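Local coordinates for protein IroE-like serine hydrolase (Shewanella oneidensis, PDB 3GFF) that probably hydrolyses ester bonds as a serine hydrolase of the alpha/beta-hydrolase fold, resembling the esterase IroE, at residues L17-L22 and D119-L125; A200-N204 and Y215-L219. All coordinates share one frame; numbering follows the deposited sequence.

Interactions 1 and 2 illustrate how one central mixed sheet of an alpha/beta-hydrolase fold can be joined to its flanking helices at widely separated places. Interaction 1 ties the end of the outermost strand, 12-19, to helix 114-132; interaction 2 joins the loop after strand 195-201, next to the opposite outermost strand 235-241, to the start of helix 215-230. Their centres lie 32 Å apart and their nearest atoms about 19 Å, so they share the sheet without touching. Along the chain they come in series. The first is structural packing at the margin of the fold, whereas the second borders residues that probably form the Ser-His-Asp triad of the hydrolase.

Interaction 1: residues L17-L22 and D119-L125; sequences LESRLL and DFIEKEL
An ST motif closes the turn that follows strand 12-19 of the alpha/beta-hydrolase sheet, and the carboxylate of Glu124, on helix 114-132, plugs into it. Ser19 OG donates to Glu124 OE1 at 2.6 Å, using the syn lone pair of that oxygen, while accepting from the backbone N of Leu22 at 2.8 Å. The other oxygen, OE2, takes a nearly straight bond from Leu21 N (3.0 Å, 168°), its donor 25° out of the carboxylate plane, and a weak, bent one from Arg20 N. Glu124 runs extended beyond CG (chi2 173°), which carries its carboxylate from the helix across to the turn, and bonds to both oxygens fix its rotation. The two backbone N-H groups would probably favour its charged form.

Leucine side chains flank this polar grip. Leu17 CD1 rests against Leu125 CA at 3.6 Å, Leu22 CD1 presses on Phe120 CB at 3.7 Å, and Leu21 CD1 lies over the backbone of Asp119, 3.5 Å from Asp119 O. A wider pi-type turn at 121-125 lets Phe120 O accept from both Glu124 N and Leu125 N. Beyond the pair, Leu17 bonds through its backbone to Arg26 of strand 24-31, Asp119 forms a salt bridge with Arg159, and Phe120 and Leu125 pack on Ile81 of strand 77-81.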
loop_
_atom_site.group_PDB
_atom_site.type_symbol
_atom_site.label_atom_id
_atom_site.label_comp_id
_atom_site.label_asym_id
_atom_site.label_seq_id
_atom_site.Cartn_x
_atom_site.Cartn_y
_atom_site.Cartn_z
ATOM N N LEU A 17 -24.050 11.873 11.663
ATOM C CA LEU A 17 -25.422 11.585 11.336
ATOM C C LEU A 17 -26.118 11.010 12.580
ATOM O O LEU A 17 -25.611 10.061 13.219
ATOM C CB LEU A 17 -25.408 10.565 10.191
ATOM C CG LEU A 17 -26.666 10.195 9.430
ATOM C CD1 LEU A 17 -26.304 9.388 8.200
ATOM C CD2 LEU A 17 -27.591 9.413 10.331
ATOM N N GLU A 18 -27.268 11.568 12.926
ATOM C CA GLU A 18 -28.063 11.031 14.032
ATOM C C GLU A 18 -28.806 9.828 13.479
ATOM O O GLU A 18 -29.673 9.999 12.649
ATOM C CB GLU A 18 -29.056 12.056 14.582
ATOM C CG GLU A 18 -28.421 13.237 15.294
ATOM C CD GLU A 18 -27.434 12.828 16.398
ATOM O OE1 GLU A 18 -27.874 12.379 17.498
ATOM O OE2 GLU A 18 -26.210 12.981 16.172
ATOM N N SER A 19 -28.446 8.613 13.908
ATOM C CA SER A 19 -29.128 7.411 13.438
ATOM C C SER A 19 -30.370 7.190 14.257
ATOM O O SER A 19 -30.282 6.913 15.437
ATOM C CB SER A 19 -28.259 6.150 13.530
ATOM O OG SER A 19 -28.997 5.006 13.119
ATOM N N ARG A 20 -31.526 7.357 13.620
ATOM C CA ARG A 20 -32.819 7.051 14.233
ATOM C C ARG A 20 -32.961 5.531 14.445
ATOM O O ARG A 20 -33.515 5.093 15.445
ATOM C CB ARG A 20 -33.896 7.509 13.276
ATOM C CG ARG A 20 -33.719 8.962 12.841
ATOM C CD ARG A 20 -34.737 9.801 13.343
ATOM N NE ARG A 20 -35.973 9.357 12.741
ATOM C CZ ARG A 20 -37.166 9.795 13.102
ATOM N NH1 ARG A 20 -37.300 10.738 14.054
ATOM N NH2 ARG A 20 -38.233 9.295 12.509
ATOM N N LEU A 21 -32.490 4.761 13.453
ATOM C CA LEU A 21 -32.452 3.300 13.484
ATOM C C LEU A 21 -31.590 2.739 14.620
ATOM O O LEU A 21 -32.028 1.862 15.327
ATOM C CB LEU A 21 -31.855 2.742 12.173
ATOM C CG LEU A 21 -32.844 2.295 11.108
ATOM C CD1 LEU A 21 -32.188 2.078 9.749
ATOM C CD2 LEU A 21 -33.497 1.000 11.640
ATOM N N LEU A 22 -30.346 3.214 14.720
ATOM C CA LEU A 22 -29.413 2.774 15.753
ATOM C C LEU A 22 -29.577 3.552 17.091
ATOM O O LEU A 22 -28.996 3.164 18.105
ATOM C CB LEU A 22 -27.956 2.798 15.212
ATOM C CG LEU A 22 -27.705 1.825 14.037
ATOM C CD1 LEU A 22 -26.283 1.851 13.468
ATOM C CD2 LEU A 22 -28.072 0.393 14.471
ATOM N N ASP A 119 -29.030 -1.770 7.501
ATOM C CA ASP A 119 -30.217 -0.921 7.318
ATOM C C ASP A 119 -29.841 0.535 7.541
ATOM O O ASP A 119 -30.303 1.437 6.821
ATOM C CB ASP A 119 -31.318 -1.317 8.277
ATOM C CG ASP A 119 -31.961 -2.648 7.918
ATOM O OD1 ASP A 119 -31.806 -3.158 6.790
ATOM O OD2 ASP A 119 -32.611 -3.191 8.791
ATOM N N PHE A 120 -29.013 0.780 8.552
ATOM C CA PHE A 120 -28.466 2.127 8.816
ATOM C C PHE A 120 -27.772 2.720 7.580
ATOM O O PHE A 120 -27.952 3.886 7.251
ATOM C CB PHE A 120 -27.525 2.124 10.030
ATOM C CG PHE A 120 -26.408 3.177 9.947
ATOM C CD1 PHE A 120 -26.681 4.535 10.090
ATOM C CD2 PHE A 120 -25.072 2.786 9.734
ATOM C CE1 PHE A 120 -25.653 5.504 10.015
ATOM C CE2 PHE A 120 -24.029 3.764 9.619
ATOM C CZ PHE A 120 -24.344 5.117 9.761
ATOM N N ILE A 121 -26.989 1.900 6.897
ATOM C CA ILE A 121 -26.281 2.332 5.697
ATOM C C ILE A 121 -27.278 2.657 4.577
ATOM O O ILE A 121 -27.223 3.731 3.992
ATOM C CB ILE A 121 -25.229 1.286 5.234
ATOM C CG1 ILE A 121 -24.106 1.164 6.273
ATOM C CG2 ILE A 121 -24.667 1.643 3.804
ATOM C CD1 ILE A 121 -23.127 0.032 6.005
ATOM N N GLU A 122 -28.218 1.755 4.318
ATOM C CA GLU A 122 -29.158 1.952 3.218
ATOM C C GLU A 122 -30.240 2.955 3.445
ATOM O O GLU A 122 -30.656 3.626 2.495
ATOM C CB GLU A 122 -29.808 0.619 2.810
ATOM C CG GLU A 122 -28.798 -0.347 2.225
ATOM C CD GLU A 122 -29.417 -1.516 1.518
ATOM O OE1 GLU A 122 -29.868 -2.477 2.166
ATOM O OE2 GLU A 122 -29.392 -1.504 0.286
ATOM N N LYS A 123 -30.723 3.030 4.686
ATOM C CA LYS A 123 -31.861 3.864 4.991
ATOM C C LYS A 123 -31.457 5.258 5.464
ATOM O O LYS A 123 -32.205 6.189 5.261
ATOM C CB LYS A 123 -32.789 3.169 5.998
ATOM C CG LYS A 123 -33.336 1.827 5.510
ATOM C CD LYS A 123 -34.345 1.981 4.379
ATOM C CE LYS A 123 -35.086 0.629 4.080
ATOM N NZ LYS A 123 -36.123 0.750 2.987
ATOM N N GLU A 124 -30.260 5.396 6.036
ATOM C CA GLU A 124 -29.805 6.686 6.543
ATOM C C GLU A 124 -28.500 7.186 5.939
ATOM O O GLU A 124 -28.485 8.231 5.272
ATOM C CB GLU A 124 -29.694 6.611 8.051
ATOM C CG GLU A 124 -30.996 6.248 8.739
ATOM C CD GLU A 124 -30.865 6.000 10.227
ATOM O OE1 GLU A 124 -29.831 5.482 10.685
ATOM O OE2 GLU A 124 -31.814 6.283 10.957
ATOM N N LEU A 125 -27.408 6.452 6.114
ATOM C CA LEU A 125 -26.120 6.943 5.618
ATOM C C LEU A 125 -26.042 7.156 4.071
ATOM O O LEU A 125 -25.766 8.275 3.623
ATOM C CB LEU A 125 -24.963 6.083 6.133
ATOM C CG LEU A 125 -23.534 6.594 5.822
ATOM C CD1 LEU A 125 -23.223 7.934 6.466
ATOM C CD2 LEU A 125 -22.474 5.556 6.222
#

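Interaction 2: residues A200-N204 and Y215-L219; sequences AIANN and YHKDL
The His216 imidazole presents an edge to Asn204 CB, which lies near the ring plane 4.5 Å from CD2, and one face of the Tyr215 ring carries Leu219 CD1 from the next helical turn. In this alpha/beta-hydrolase fold the contact lies where strand 195-201 gives way to a loop and helix 215-230 begins. His216 NE2 bonds to Asp169, the probable acid of a Ser145-His247-Asp169 triad, and Asn204 bonds through OD1 to His247 N and through ND2 to Leu206 O, so both segments border the likely active site; an imidazole, probably from the crystallisation liquor, lies about 4 Å from the His216 side chain.

Lys217 reaches across to 200-204. With CG anti to the backbone N (chi1 172°), its chain passes the Ala202 carbonyl, with CD 3.7 Å from Ala202 O, then bends at chi3 to run alongside Asn203. Lys217 NZ donates a hydrogen bond to Asn203 OD1 at 3.1 Å, from 48° out of the carbonyl plane, and also bonds to the Tyr241 hydroxyl; Pro243 O holds Asn203 ND2. A methionine in its place would probably leave Asn203 OD1 and that hydroxyl without their ammonium partner. A water weakly bonded to Lys217 N lies 2.7 Å from Asn204 O.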
loop_
_atom_site.group_PDB
_atom_site.type_symbol
_atom_site.label_atom_id
_atom_site.label_comp_id
_atom_site.label_asym_id
_atom_site.label_seq_id
_atom_site.Cartn_x
_atom_site.Cartn_y
_atom_site.Cartn_z
ATOM N N ALA A 200 -9.801 -11.799 0.137
ATOM C CA ALA A 200 -8.360 -11.839 0.432
ATOM C C ALA A 200 -8.294 -12.861 1.545
ATOM O O ALA A 200 -9.133 -12.824 2.453
ATOM C CB ALA A 200 -7.811 -10.475 0.932
ATOM N N ILE A 201 -7.320 -13.761 1.480
ATOM C CA ILE A 201 -7.172 -14.806 2.473
ATOM C C ILE A 201 -5.725 -14.810 2.954
ATOM O O ILE A 201 -4.818 -15.119 2.174
ATOM C CB ILE A 201 -7.552 -16.221 1.913
ATOM C CG1 ILE A 201 -8.945 -16.196 1.296
ATOM C CG2 ILE A 201 -7.459 -17.289 3.037
ATOM C CD1 ILE A 201 -9.372 -17.488 0.527
ATOM N N ALA A 202 -5.519 -14.458 4.233
ATOM C CA ALA A 202 -4.187 -14.392 4.818
ATOM C C ALA A 202 -3.771 -15.736 5.450
ATOM O O ALA A 202 -4.489 -16.717 5.346
ATOM C CB ALA A 202 -4.106 -13.241 5.845
ATOM N N ASN A 203 -2.606 -15.756 6.104
ATOM C CA ASN A 203 -2.041 -16.951 6.735
ATOM C C ASN A 203 -1.752 -16.703 8.244
ATOM O O ASN A 203 -0.608 -16.831 8.696
ATOM C CB ASN A 203 -0.761 -17.328 5.973
ATOM C CG ASN A 203 -0.189 -18.699 6.386
ATOM O OD1 ASN A 203 -0.900 -19.541 6.901
ATOM N ND2 ASN A 203 1.104 -18.893 6.181
ATOM N N ASN A 204 -2.775 -16.318 9.015
ATOM C CA ASN A 204 -2.589 -15.987 10.448
ATOM C C ASN A 204 -2.341 -17.278 11.242
ATOM O O ASN A 204 -3.095 -18.255 11.063
ATOM C CB ASN A 204 -3.822 -15.289 11.005
ATOM C CG ASN A 204 -3.533 -14.478 12.267
ATOM O OD1 ASN A 204 -2.756 -13.529 12.230
ATOM N ND2 ASN A 204 -4.211 -14.803 13.360
ATOM N N TYR A 215 -7.613 -22.720 11.884
ATOM C CA TYR A 215 -9.065 -22.856 11.741
ATOM C C TYR A 215 -9.718 -21.706 10.973
ATOM O O TYR A 215 -10.576 -21.937 10.136
ATOM C CB TYR A 215 -9.689 -22.986 13.135
ATOM C CG TYR A 215 -11.195 -23.102 13.166
ATOM C CD1 TYR A 215 -11.805 -24.339 13.065
ATOM C CD2 TYR A 215 -12.003 -21.988 13.341
ATOM C CE1 TYR A 215 -13.171 -24.466 13.105
ATOM C CE2 TYR A 215 -13.395 -22.112 13.392
ATOM C CZ TYR A 215 -13.962 -23.361 13.271
ATOM O OH TYR A 215 -15.321 -23.549 13.338
ATOM N N HIS A 216 -9.333 -20.473 11.293
ATOM C CA HIS A 216 -9.835 -19.273 10.614
ATOM C C HIS A 216 -9.439 -19.286 9.112
ATOM O O HIS A 216 -10.269 -19.006 8.233
ATOM C CB HIS A 216 -9.311 -18.026 11.373
ATOM C CG HIS A 216 -9.227 -16.774 10.554
ATOM N ND1 HIS A 216 -10.334 -16.106 10.066
ATOM C CD2 HIS A 216 -8.150 -16.025 10.197
ATOM C CE1 HIS A 216 -9.939 -15.022 9.431
ATOM N NE2 HIS A 216 -8.620 -14.969 9.462
ATOM N N LYS A 217 -8.171 -19.582 8.833
ATOM C CA LYS A 217 -7.691 -19.650 7.448
ATOM C C LYS A 217 -8.409 -20.757 6.665
ATOM O O LYS A 217 -8.853 -20.537 5.533
ATOM C CB LYS A 217 -6.194 -19.894 7.404
ATOM C CG LYS A 217 -5.664 -20.159 5.990
ATOM C CD LYS A 217 -4.192 -20.340 5.921
ATOM C CE LYS A 217 -3.743 -21.666 6.392
ATOM N NZ LYS A 217 -2.435 -21.934 5.711
ATOM N N ASP A 218 -8.550 -21.926 7.277
ATOM C CA ASP A 218 -9.185 -23.063 6.606
ATOM C C ASP A 218 -10.644 -22.788 6.241
ATOM O O ASP A 218 -11.074 -23.153 5.147
ATOM C CB ASP A 218 -9.021 -24.356 7.421
ATOM C CG ASP A 218 -7.581 -24.687 7.678
ATOM O OD1 ASP A 218 -6.747 -24.240 6.873
ATOM O OD2 ASP A 218 -7.267 -25.378 8.677
ATOM N N LEU A 219 -11.388 -22.125 7.132
ATOM C CA LEU A 219 -12.772 -21.697 6.844
ATOM C C LEU A 219 -12.825 -20.831 5.608
ATOM O O LEU A 219 -13.733 -20.996 4.793
ATOM C CB LEU A 219 -13.407 -20.939 8.030
ATOM C CG LEU A 219 -14.303 -21.760 8.986
ATOM C CD1 LEU A 219 -13.894 -23.189 9.119
ATOM C CD2 LEU A 219 -14.431 -21.123 10.320
HETATM O O HOH W 1 -5.762 -18.832 10.980
#